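Local structure of transcription elongation factor SPT6 (Candida glabrata, 3GXW) at residues A[11-16]-A[35-40]; A[31-36]-A[88-93]; A[59-64]-A[76-81]. The protein probably acts as a histone H3-H4 chaperone that maintains chromatin structure during RNA polymerase II elongation, this chain being an SH2 domain of the larger protein. The protein carries 2 engineered substitutions. All coordinates share one frame; numbering follows the deposited sequence.

Contact 1 of 3, residues A[11-16]-A[35-40]; sequences PYYFPF and IRQSSR. With NA (sodium ion), chain F.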
loop_
_atom_site.group_PDB
_atom_site.type_symbol
_atom_site.label_atom_id
_atom_site.label_comp_id
_atom_site.label_asym_id
_atom_site.label_seq_id
_atom_site.Cartn_x
_atom_site.Cartn_y
_atom_site.Cartn_z
ATOM N N PRO A 11 -2.770 -0.267 -11.000
ATOM C CA PRO A 11 -1.516 -0.962 -11.302
ATOM C C PRO A 11 -0.761 -1.521 -10.092
ATOM O O PRO A 11 -0.103 -2.553 -10.199
ATOM C CB PRO A 11 -0.718 0.099 -12.052
ATOM C CG PRO A 11 -1.787 0.796 -12.830
ATOM C CD PRO A 11 -2.877 0.978 -11.785
ATOM N N TYR A 12 -0.860 -0.859 -8.944
ATOM C CA TYR A 12 -0.154 -1.333 -7.753
ATOM C C TYR A 12 -0.952 -2.272 -6.873
ATOM O O TYR A 12 -0.475 -2.700 -5.825
ATOM C CB TYR A 12 0.356 -0.165 -6.906
ATOM C CG TYR A 12 1.703 0.344 -7.362
ATOM C CD1 TYR A 12 1.814 1.216 -8.443
ATOM C CD2 TYR A 12 2.875 -0.098 -6.749
ATOM C CE1 TYR A 12 3.070 1.635 -8.908
ATOM C CE2 TYR A 12 4.127 0.309 -7.205
ATOM C CZ TYR A 12 4.214 1.173 -8.284
ATOM O OH TYR A 12 5.451 1.555 -8.744
ATOM N N TYR A 13 -2.167 -2.600 -7.291
ATOM C CA TYR A 13 -2.982 -3.515 -6.509
ATOM C C TYR A 13 -2.627 -4.949 -6.901
ATOM O O TYR A 13 -2.474 -5.260 -8.083
ATOM C CB TYR A 13 -4.467 -3.270 -6.767
ATOM C CG TYR A 13 -5.355 -4.303 -6.115
ATOM C CD1 TYR A 13 -5.689 -4.215 -4.766
ATOM C CD2 TYR A 13 -5.822 -5.396 -6.841
ATOM C CE1 TYR A 13 -6.468 -5.196 -4.152
ATOM C CE2 TYR A 13 -6.597 -6.381 -6.241
ATOM C CZ TYR A 13 -6.916 -6.276 -4.899
ATOM O OH TYR A 13 -7.674 -7.257 -4.305
ATOM N N PHE A 14 -2.487 -5.812 -5.903
ATOM C CA PHE A 14 -2.168 -7.214 -6.133
ATOM C C PHE A 14 -3.089 -8.086 -5.279
ATOM O O PHE A 14 -3.414 -7.728 -4.148
ATOM C CB PHE A 14 -0.706 -7.488 -5.779
ATOM C CG PHE A 14 0.278 -6.920 -6.770
ATOM C CD1 PHE A 14 0.717 -7.680 -7.850
ATOM C CD2 PHE A 14 0.754 -5.616 -6.630
ATOM C CE1 PHE A 14 1.616 -7.150 -8.779
ATOM C CE2 PHE A 14 1.651 -5.079 -7.551
ATOM C CZ PHE A 14 2.082 -5.847 -8.628
ATOM N N PRO A 15 -3.530 -9.235 -5.820
ATOM C CA PRO A 15 -4.417 -10.171 -5.118
ATOM C C PRO A 15 -3.626 -11.071 -4.175
ATOM O O PRO A 15 -3.747 -12.294 -4.225
ATOM C CB PRO A 15 -5.048 -10.957 -6.260
ATOM C CG PRO A 15 -3.915 -11.067 -7.222
ATOM C CD PRO A 15 -3.325 -9.663 -7.217
ATOM N N PHE A 16 -2.815 -10.454 -3.325
ATOM C CA PHE A 16 -1.972 -11.185 -2.384
ATOM C C PHE A 16 -2.414 -11.007 -0.945
ATOM O O PHE A 16 -3.052 -10.011 -0.604
ATOM C CB PHE A 16 -0.524 -10.673 -2.411
ATOM C CG PHE A 16 0.146 -10.717 -3.755
ATOM C CD1 PHE A 16 -0.079 -11.763 -4.641
ATOM C CD2 PHE A 16 1.088 -9.748 -4.089
ATOM C CE1 PHE A 16 0.634 -11.844 -5.843
ATOM C CE2 PHE A 16 1.804 -9.819 -5.280
ATOM C CZ PHE A 16 1.577 -10.871 -6.159
ATOM N N ILE A 35 -0.479 -2.789 -2.952
ATOM C CA ILE A 35 -1.716 -2.490 -2.239
ATOM C C ILE A 35 -2.507 -3.794 -2.308
ATOM O O ILE A 35 -2.525 -4.450 -3.347
ATOM C CB ILE A 35 -2.529 -1.381 -2.933
ATOM C CG1 ILE A 35 -1.658 -0.132 -3.141
ATOM C CG2 ILE A 35 -3.759 -1.042 -2.079
ATOM C CD1 ILE A 35 -1.237 0.553 -1.869
ATOM N N ARG A 36 -3.160 -4.163 -1.212
ATOM C CA ARG A 36 -3.917 -5.414 -1.165
ATOM C C ARG A 36 -5.121 -5.321 -0.234
ATOM O O ARG A 36 -5.269 -4.349 0.504
ATOM C CB ARG A 36 -3.007 -6.550 -0.672
ATOM C CG ARG A 36 -2.414 -6.298 0.713
ATOM C CD ARG A 36 -1.488 -7.431 1.156
ATOM N NE ARG A 36 -0.849 -7.170 2.446
ATOM C CZ ARG A 36 -1.451 -7.279 3.629
ATOM N NH1 ARG A 36 -2.723 -7.652 3.700
ATOM N NH2 ARG A 36 -0.781 -7.004 4.744
ATOM N N GLN A 37 -5.970 -6.346 -0.275
ATOM C CA GLN A 37 -7.149 -6.414 0.584
ATOM C C GLN A 37 -6.702 -6.573 2.046
ATOM O O GLN A 37 -5.575 -7.006 2.320
ATOM C CB GLN A 37 -8.024 -7.617 0.207
ATOM C CG GLN A 37 -8.644 -7.586 -1.192
ATOM C CD GLN A 37 -9.630 -6.444 -1.382
ATOM O OE1 GLN A 37 -10.373 -6.089 -0.463
ATOM N NE2 GLN A 37 -9.655 -5.876 -2.585
ATOM N N SER A 38 -7.590 -6.236 2.976
ATOM C CA SER A 38 -7.288 -6.354 4.400
ATOM C C SER A 38 -8.474 -6.805 5.241
ATOM O O SER A 38 -9.558 -6.247 5.133
ATOM C CB SER A 38 -6.791 -5.022 4.958
ATOM O OG SER A 38 -6.700 -5.108 6.370
ATOM N N SER A 39 -8.243 -7.782 6.115
ATOM C CA SER A 39 -9.283 -8.299 6.991
ATOM C C SER A 39 -9.715 -7.300 8.066
ATOM O O SER A 39 -10.578 -7.613 8.890
ATOM C CB SER A 39 -8.806 -9.599 7.652
ATOM O OG SER A 39 -7.509 -9.447 8.209
ATOM N N ARG A 40 -9.112 -6.111 8.076
ATOM C CA ARG A 40 -9.497 -5.095 9.050
ATOM C C ARG A 40 -10.942 -4.651 8.802
ATOM O O ARG A 40 -11.595 -4.117 9.692
ATOM C CB ARG A 40 -8.557 -3.886 8.977
ATOM C CG ARG A 40 -7.253 -4.076 9.766
ATOM C CD ARG A 40 -7.505 -4.020 11.276
ATOM N NE ARG A 40 -7.877 -2.678 11.717
ATOM C CZ ARG A 40 -7.009 -1.681 11.876
ATOM N NH1 ARG A 40 -5.719 -1.880 11.636
ATOM N NH2 ARG A 40 -7.427 -0.488 12.277
HETATM NA NA NA F . -11.529 -6.489 3.600
HETATM O O HOH W 1 -5.477 -8.494 -2.096
HETATM O O HOH W 2 -4.572 -9.469 1.471
HETATM O O HOH W 3 -9.917 -5.173 2.014
HETATM O O HOH W 4 -13.254 -6.595 1.684
HETATM O O HOH W 5 -13.250 -7.362 5.370
#

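Contact 2 of 3, residues A[31-36]-A[88-93]; sequences GDFVIR and QIIVEY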
loop_
_atom_site.group_PDB
_atom_site.type_symbol
_atom_site.label_atom_id
_atom_site.label_comp_id
_atom_site.label_asym_id
_atom_site.label_seq_id
_atom_site.Cartn_x
_atom_site.Cartn_y
_atom_site.Cartn_z
ATOM N N GLY A 31 11.902 -0.060 -0.647
ATOM C CA GLY A 31 10.823 0.896 -0.802
ATOM C C GLY A 31 9.711 0.466 -1.739
ATOM O O GLY A 31 8.667 1.125 -1.790
ATOM N N ASP A 32 9.913 -0.619 -2.487
ATOM C CA ASP A 32 8.868 -1.076 -3.399
ATOM C C ASP A 32 7.698 -1.548 -2.539
ATOM O O ASP A 32 7.892 -1.961 -1.394
ATOM C CB ASP A 32 9.356 -2.209 -4.301
ATOM C CG ASP A 32 8.671 -2.196 -5.669
ATOM O OD1 ASP A 32 7.581 -1.588 -5.786
ATOM O OD2 ASP A 32 9.212 -2.792 -6.624
ATOM N N PHE A 33 6.493 -1.505 -3.096
ATOM C CA PHE A 33 5.294 -1.857 -2.336
ATOM C C PHE A 33 4.137 -2.329 -3.206
ATOM O O PHE A 33 4.180 -2.229 -4.428
ATOM C CB PHE A 33 4.824 -0.618 -1.588
ATOM C CG PHE A 33 4.409 0.506 -2.504
ATOM C CD1 PHE A 33 3.080 0.671 -2.871
ATOM C CD2 PHE A 33 5.357 1.376 -3.032
ATOM C CE1 PHE A 33 2.697 1.685 -3.750
ATOM C CE2 PHE A 33 4.984 2.398 -3.916
ATOM C CZ PHE A 33 3.652 2.550 -4.275
ATOM N N VAL A 34 3.090 -2.812 -2.543
ATOM C CA VAL A 34 1.879 -3.266 -3.206
ATOM C C VAL A 34 0.689 -2.894 -2.328
ATOM O O VAL A 34 0.841 -2.684 -1.117
ATOM C CB VAL A 34 1.855 -4.805 -3.420
ATOM C CG1 VAL A 34 3.041 -5.234 -4.262
ATOM C CG2 VAL A 34 1.857 -5.529 -2.080
ATOM N N ILE A 35 -0.479 -2.789 -2.952
ATOM C CA ILE A 35 -1.716 -2.490 -2.239
ATOM C C ILE A 35 -2.507 -3.794 -2.308
ATOM O O ILE A 35 -2.525 -4.450 -3.347
ATOM C CB ILE A 35 -2.529 -1.381 -2.933
ATOM C CG1 ILE A 35 -1.658 -0.132 -3.141
ATOM C CG2 ILE A 35 -3.759 -1.042 -2.079
ATOM C CD1 ILE A 35 -1.237 0.553 -1.869
ATOM N N ARG A 36 -3.160 -4.163 -1.212
ATOM C CA ARG A 36 -3.917 -5.414 -1.165
ATOM C C ARG A 36 -5.121 -5.321 -0.234
ATOM O O ARG A 36 -5.269 -4.349 0.504
ATOM C CB ARG A 36 -3.007 -6.550 -0.672
ATOM C CG ARG A 36 -2.414 -6.298 0.713
ATOM C CD ARG A 36 -1.488 -7.431 1.156
ATOM N NE ARG A 36 -0.849 -7.170 2.446
ATOM C CZ ARG A 36 -1.451 -7.279 3.629
ATOM N NH1 ARG A 36 -2.723 -7.652 3.700
ATOM N NH2 ARG A 36 -0.781 -7.004 4.744
ATOM N N GLN A 88 -2.902 9.422 -4.681
ATOM C CA GLN A 88 -2.101 10.254 -3.787
ATOM C C GLN A 88 -1.258 9.372 -2.870
ATOM O O GLN A 88 -0.115 9.704 -2.553
ATOM C CB GLN A 88 -2.996 11.169 -2.944
ATOM C CG GLN A 88 -3.780 12.208 -3.748
ATOM C CD GLN A 88 -4.568 13.163 -2.858
ATOM O OE1 GLN A 88 -5.399 12.739 -2.053
ATOM N NE2 GLN A 88 -4.310 14.460 -3.003
ATOM N N ILE A 89 -1.832 8.252 -2.438
ATOM C CA ILE A 89 -1.128 7.315 -1.568
ATOM C C ILE A 89 0.015 6.667 -2.357
ATOM O O ILE A 89 1.139 6.529 -1.856
ATOM C CB ILE A 89 -2.104 6.230 -1.030
ATOM C CG1 ILE A 89 -3.115 6.882 -0.074
ATOM C CG2 ILE A 89 -1.328 5.113 -0.318
ATOM C CD1 ILE A 89 -4.192 5.935 0.454
ATOM N N ILE A 90 -0.268 6.286 -3.599
ATOM C CA ILE A 90 0.759 5.686 -4.442
ATOM C C ILE A 90 1.903 6.682 -4.596
ATOM O O ILE A 90 3.072 6.314 -4.514
ATOM C CB ILE A 90 0.210 5.328 -5.842
ATOM C CG1 ILE A 90 -0.956 4.343 -5.703
ATOM C CG2 ILE A 90 1.329 4.746 -6.712
ATOM C CD1 ILE A 90 -0.637 3.090 -4.892
ATOM N N VAL A 91 1.563 7.948 -4.812
ATOM C CA VAL A 91 2.590 8.979 -4.954
ATOM C C VAL A 91 3.443 9.064 -3.688
ATOM O O VAL A 91 4.667 9.180 -3.761
ATOM C CB VAL A 91 1.958 10.367 -5.237
ATOM C CG1 VAL A 91 3.005 11.471 -5.085
ATOM C CG2 VAL A 91 1.392 10.390 -6.656
ATOM N N GLU A 92 2.794 8.995 -2.530
ATOM C CA GLU A 92 3.506 9.072 -1.259
ATOM C C GLU A 92 4.538 7.970 -1.095
ATOM O O GLU A 92 5.685 8.232 -0.731
ATOM C CB GLU A 92 2.518 9.030 -0.092
ATOM C CG GLU A 92 1.717 10.310 0.061
ATOM C CD GLU A 92 2.613 11.519 0.254
ATOM O OE1 GLU A 92 3.385 11.532 1.235
ATOM O OE2 GLU A 92 2.553 12.454 -0.574
ATOM N N TYR A 93 4.144 6.734 -1.372
ATOM C CA TYR A 93 5.075 5.632 -1.223
ATOM C C TYR A 93 6.151 5.571 -2.307
ATOM O O TYR A 93 7.238 5.035 -2.078
ATOM C CB TYR A 93 4.292 4.327 -1.081
ATOM C CG TYR A 93 3.781 4.183 0.334
ATOM C CD1 TYR A 93 4.592 3.637 1.330
ATOM C CD2 TYR A 93 2.537 4.689 0.705
ATOM C CE1 TYR A 93 4.183 3.603 2.658
ATOM C CE2 TYR A 93 2.115 4.659 2.038
ATOM C CZ TYR A 93 2.947 4.118 3.007
ATOM O OH TYR A 93 2.556 4.112 4.326
HETATM O O HOH W 6 7.737 3.207 -0.265
#

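Contact 3 of 3, residues A[59-64]-A[76-81]; sequences VDIQEM and LVVEGQ. Engineered in segment 59-64: Met64 (natural residue Leu).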
loop_
_atom_site.group_PDB
_atom_site.type_symbol
_atom_site.label_atom_id
_atom_site.label_comp_id
_atom_site.label_asym_id
_atom_site.label_seq_id
_atom_site.Cartn_x
_atom_site.Cartn_y
_atom_site.Cartn_z
ATOM N N VAL A 59 0.904 -1.617 6.377
ATOM C CA VAL A 59 0.231 -0.392 6.793
ATOM C C VAL A 59 -1.254 -0.374 6.452
ATOM O O VAL A 59 -1.652 -0.653 5.329
ATOM C CB VAL A 59 0.896 0.836 6.131
ATOM C CG1 VAL A 59 0.263 2.111 6.648
ATOM C CG2 VAL A 59 2.400 0.822 6.402
ATOM N N ASP A 60 -2.068 -0.012 7.428
ATOM C CA ASP A 60 -3.507 0.030 7.220
ATOM C C ASP A 60 -3.991 1.275 6.482
ATOM O O ASP A 60 -3.507 2.379 6.718
ATOM C CB ASP A 60 -4.220 -0.049 8.570
ATOM C CG ASP A 60 -5.726 -0.006 8.435
ATOM O OD1 ASP A 60 -6.295 -0.961 7.867
ATOM O OD2 ASP A 60 -6.337 0.986 8.891
ATOM N N ILE A 61 -4.943 1.080 5.573
ATOM C CA ILE A 61 -5.558 2.181 4.841
ATOM C C ILE A 61 -7.021 2.054 5.239
ATOM O O ILE A 61 -7.595 0.967 5.127
ATOM C CB ILE A 61 -5.471 2.013 3.311
ATOM C CG1 ILE A 61 -4.013 2.031 2.847
ATOM C CG2 ILE A 61 -6.227 3.148 2.625
ATOM C CD1 ILE A 61 -3.856 1.803 1.369
ATOM N N GLN A 62 -7.618 3.140 5.717
ATOM C CA GLN A 62 -9.020 3.093 6.127
ATOM C C GLN A 62 -9.828 4.164 5.423
ATOM O O GLN A 62 -9.468 5.340 5.450
ATOM C CB GLN A 62 -9.152 3.290 7.643
ATOM C CG GLN A 62 -10.553 2.989 8.179
ATOM C CD GLN A 62 -10.678 3.228 9.669
ATOM O OE1 GLN A 62 -9.707 3.101 10.414
ATOM N NE2 GLN A 62 -11.885 3.560 10.118
ATOM N N GLU A 63 -10.921 3.757 4.791
ATOM C CA GLU A 63 -11.776 4.702 4.096
ATOM C C GLU A 63 -12.851 5.211 5.048
ATOM O O GLU A 63 -13.423 4.442 5.816
ATOM C CB GLU A 63 -12.420 4.030 2.879
ATOM C CG GLU A 63 -13.432 4.894 2.147
ATOM C CD GLU A 63 -13.956 4.221 0.888
ATOM O OE1 GLU A 63 -13.227 4.194 -0.124
ATOM O OE2 GLU A 63 -15.091 3.708 0.918
HETATM N N MSE A 64 -13.118 6.513 4.998
HETATM C CA MSE A 64 -14.134 7.123 5.848
HETATM C C MSE A 64 -14.524 8.496 5.312
HETATM O O MSE A 64 -14.338 8.787 4.128
HETATM C CB MSE A 64 -13.616 7.263 7.281
HETATM C CG MSE A 64 -12.378 8.132 7.412
HETATM SE SE MSE A 64 -11.898 8.387 9.130
HETATM C CE MSE A 64 -11.021 6.876 9.478
ATOM N N LEU A 76 -9.384 8.679 2.453
ATOM C CA LEU A 76 -8.621 7.508 2.845
ATOM C C LEU A 76 -7.605 7.946 3.889
ATOM O O LEU A 76 -6.835 8.877 3.661
ATOM C CB LEU A 76 -7.909 6.913 1.628
ATOM C CG LEU A 76 -8.824 6.521 0.464
ATOM C CD1 LEU A 76 -7.996 5.930 -0.664
ATOM C CD2 LEU A 76 -9.863 5.517 0.945
ATOM N N VAL A 77 -7.610 7.274 5.035
ATOM C CA VAL A 77 -6.693 7.600 6.118
ATOM C C VAL A 77 -5.572 6.568 6.234
ATOM O O VAL A 77 -5.819 5.362 6.278
ATOM C CB VAL A 77 -7.444 7.683 7.462
ATOM C CG1 VAL A 77 -6.474 8.020 8.594
ATOM C CG2 VAL A 77 -8.540 8.725 7.369
ATOM N N VAL A 78 -4.334 7.046 6.253
ATOM C CA VAL A 78 -3.183 6.163 6.379
ATOM C C VAL A 78 -2.252 6.777 7.421
ATOM O O VAL A 78 -1.651 7.823 7.182
ATOM C CB VAL A 78 -2.408 6.022 5.045
ATOM C CG1 VAL A 78 -1.218 5.086 5.228
ATOM C CG2 VAL A 78 -3.324 5.495 3.957
ATOM N N GLU A 79 -2.146 6.125 8.574
ATOM C CA GLU A 79 -1.291 6.599 9.659
ATOM C C GLU A 79 -1.565 8.058 10.041
ATOM O O GLU A 79 -0.637 8.855 10.195
ATOM C CB GLU A 79 0.184 6.428 9.278
ATOM C CG GLU A 79 0.571 4.989 8.972
ATOM C CD GLU A 79 2.066 4.796 8.832
ATOM O OE1 GLU A 79 2.678 5.452 7.963
ATOM O OE2 GLU A 79 2.632 3.979 9.594
ATOM N N GLY A 80 -2.843 8.401 10.181
ATOM C CA GLY A 80 -3.214 9.753 10.563
ATOM C C GLY A 80 -3.355 10.751 9.427
ATOM O O GLY A 80 -3.979 11.797 9.594
ATOM N N GLN A 81 -2.776 10.431 8.274
ATOM C CA GLN A 81 -2.829 11.306 7.106
ATOM C C GLN A 81 -4.073 11.045 6.261
ATOM O O GLN A 81 -4.401 9.899 5.966
ATOM C CB GLN A 81 -1.577 11.100 6.259
ATOM C CG GLN A 81 -0.314 11.613 6.920
ATOM C CD GLN A 81 -0.233 13.125 6.879
ATOM O OE1 GLN A 81 -0.068 13.718 5.809
ATOM N NE2 GLN A 81 -0.364 13.759 8.040
HETATM O O HOH W 7 -5.789 4.066 8.933
HETATM O O HOH W 8 -2.814 3.412 9.013
#

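Contact 1 of 3, residues A[11-16]-A[35-40]
The phenol of Tyr13 spans the contact to reach the side-chain amide of Gln37, the two planes turned steeply against each other at 72°. Gln37 NE2 donates its N-H to Tyr13 OH over 3.0 Å, and the hydroxyl lies in the amide plane. With CG anti to the backbone N (chi1 173°), Tyr13 sends its ring along the strand, CE1 passing 3.9 Å from Arg36 CA; tyrosine suits the place because its ring packs while its hydroxyl accepts a bond. The backbones form a single bridge at Tyr13 and Ile35, with Ile35 N bonded to Tyr12 O and Phe14 N to Ile35 O, both at 2.9 Å. Beside it, Arg36 lays CB and CD against Phe16 O, each at 3.5 Å. A water accepts from Gln37 N and donates to Phe14 O and Phe16 O. Arg36 closes the sequence FVIR, the counterpart of the SH2 FLVR motif; its guanidinium turns from the loop to Thr48, His58 and a bound succinic acid, consistent with an anion pocket. Ser38 O binds a sodium ion with Gly41 O and waters. Residues 11-16 thus line the edge of strand 33-37, whose other neighbour is strand 44-52; Phe14 and Phe16 meet Tyr24 of helix 18-25, while Tyr12 packs on Ile90 and Leu94 of helix 86-99.

Contact 2 of 3, residues A[31-36]-A[88-93]
Tyr93 sets its CB over one face of the Phe33 ring, 3.6 Å from the centroid and 17° off the normal, a CH-pi contact. The Tyr93 ring then turns its edge toward the same phenylalanine in a loose edge-to-face pair, the planes 52° apart and the centroids 5.7 Å from one another. At the rim of the Phe33 ring, near its plane, sits Ile90 CD1, 3.8 Å from Phe33 CE1; the same methyl lies 3.8 Å from Ile35 CG1, so a single branch fills the angle between ring and aliphatic chain. This is the packing of an SH2 fold, in which a helix is laid on the central antiparallel sheet: strand 33-36 and helix 88-93 run nearly antiparallel with axes 10.2 Å apart, and wholly apolar or aromatic side chains suit that buried space. Where the packing ends, a water donates to both Gly31 O (2.7 Å) and Tyr93 O (2.6 Å), bridging the two backbones. Gly31 has a positive phi of 92°, where a CB would press on the preceding carbonyl O, so glycine suits it. Next to it Asp32 OD1 accepts from Phe33 N. Further out, Tyr12 stacks on Phe33, and Trp49 of strand 44-52 touches both Phe33 and Tyr93.

Contact 3 of 3, residues A[59-64]-A[76-81]
Gln62 and Val77 join their flat peptide groups edge to edge, N-H to C=O. Gln62 N meets Val77 O in the carbonyl plane at 2.9 Å, whereas Val77 N approaches Gln62 O at 2.7 Å, tilted 23° from the Gln62 carbonyl plane. This is an antiparallel hydrogen-bonded pair, followed by the non-hydrogen-bonded pair Glu63 and Leu76. Each sheet face has its own character. On that of Leu76, Ile61 and Val78 lie side by side, Ile61 CG1 3.7 Å from Val78 CG2; Val59 crosses Val78 nearly at right angles, their CG1 atoms 3.6 Å apart. Branched aliphatic residues suit this side, which helix 86-99 covers through Ile89 and Tyr93. Leu76 CD2 also rests 3.5 Å from Glu63 CB, whose carboxylate goes on to His3 N. On the face of Gln62 and Val77, the engineered selenomethionine Met64 curls its CE to 3.7 Å from Val77 CG2. Strand 76-78 then enters a type I' turn from Val78 to Gln81, in which Glu79 and Gly80 take left-handed backbone angles. Two backbone bonds thus fix the register of Gln62 with Val77, aliphatic contacts hold the helix-side face, and one water satisfies Asp60 O and Glu79 N where the strands part.

Contact 2 is the buried one, contact 3 is partly buried and contact 1 lies at the surface. Contacts 1 and 2 both use Ile35 of strand 33-37, whereas Arg36 touches only the loop 11-16: the strand's edge serves that loop by backbone bonds, while the side chains of Phe33 and Ile35 serve helix 86-99 without any direct hydrogen bond. Contact 3 belongs to the same antiparallel sheet but lies farther across it, and it meets contact 2 where Ile89 packs on Leu76 and Val78, so one helix covers both. Water follows exposure: one bridges contact 2, two bridge contact 3, and more hydrate contact 1 and its sodium ion. Contact 1 alone includes a metal ligand.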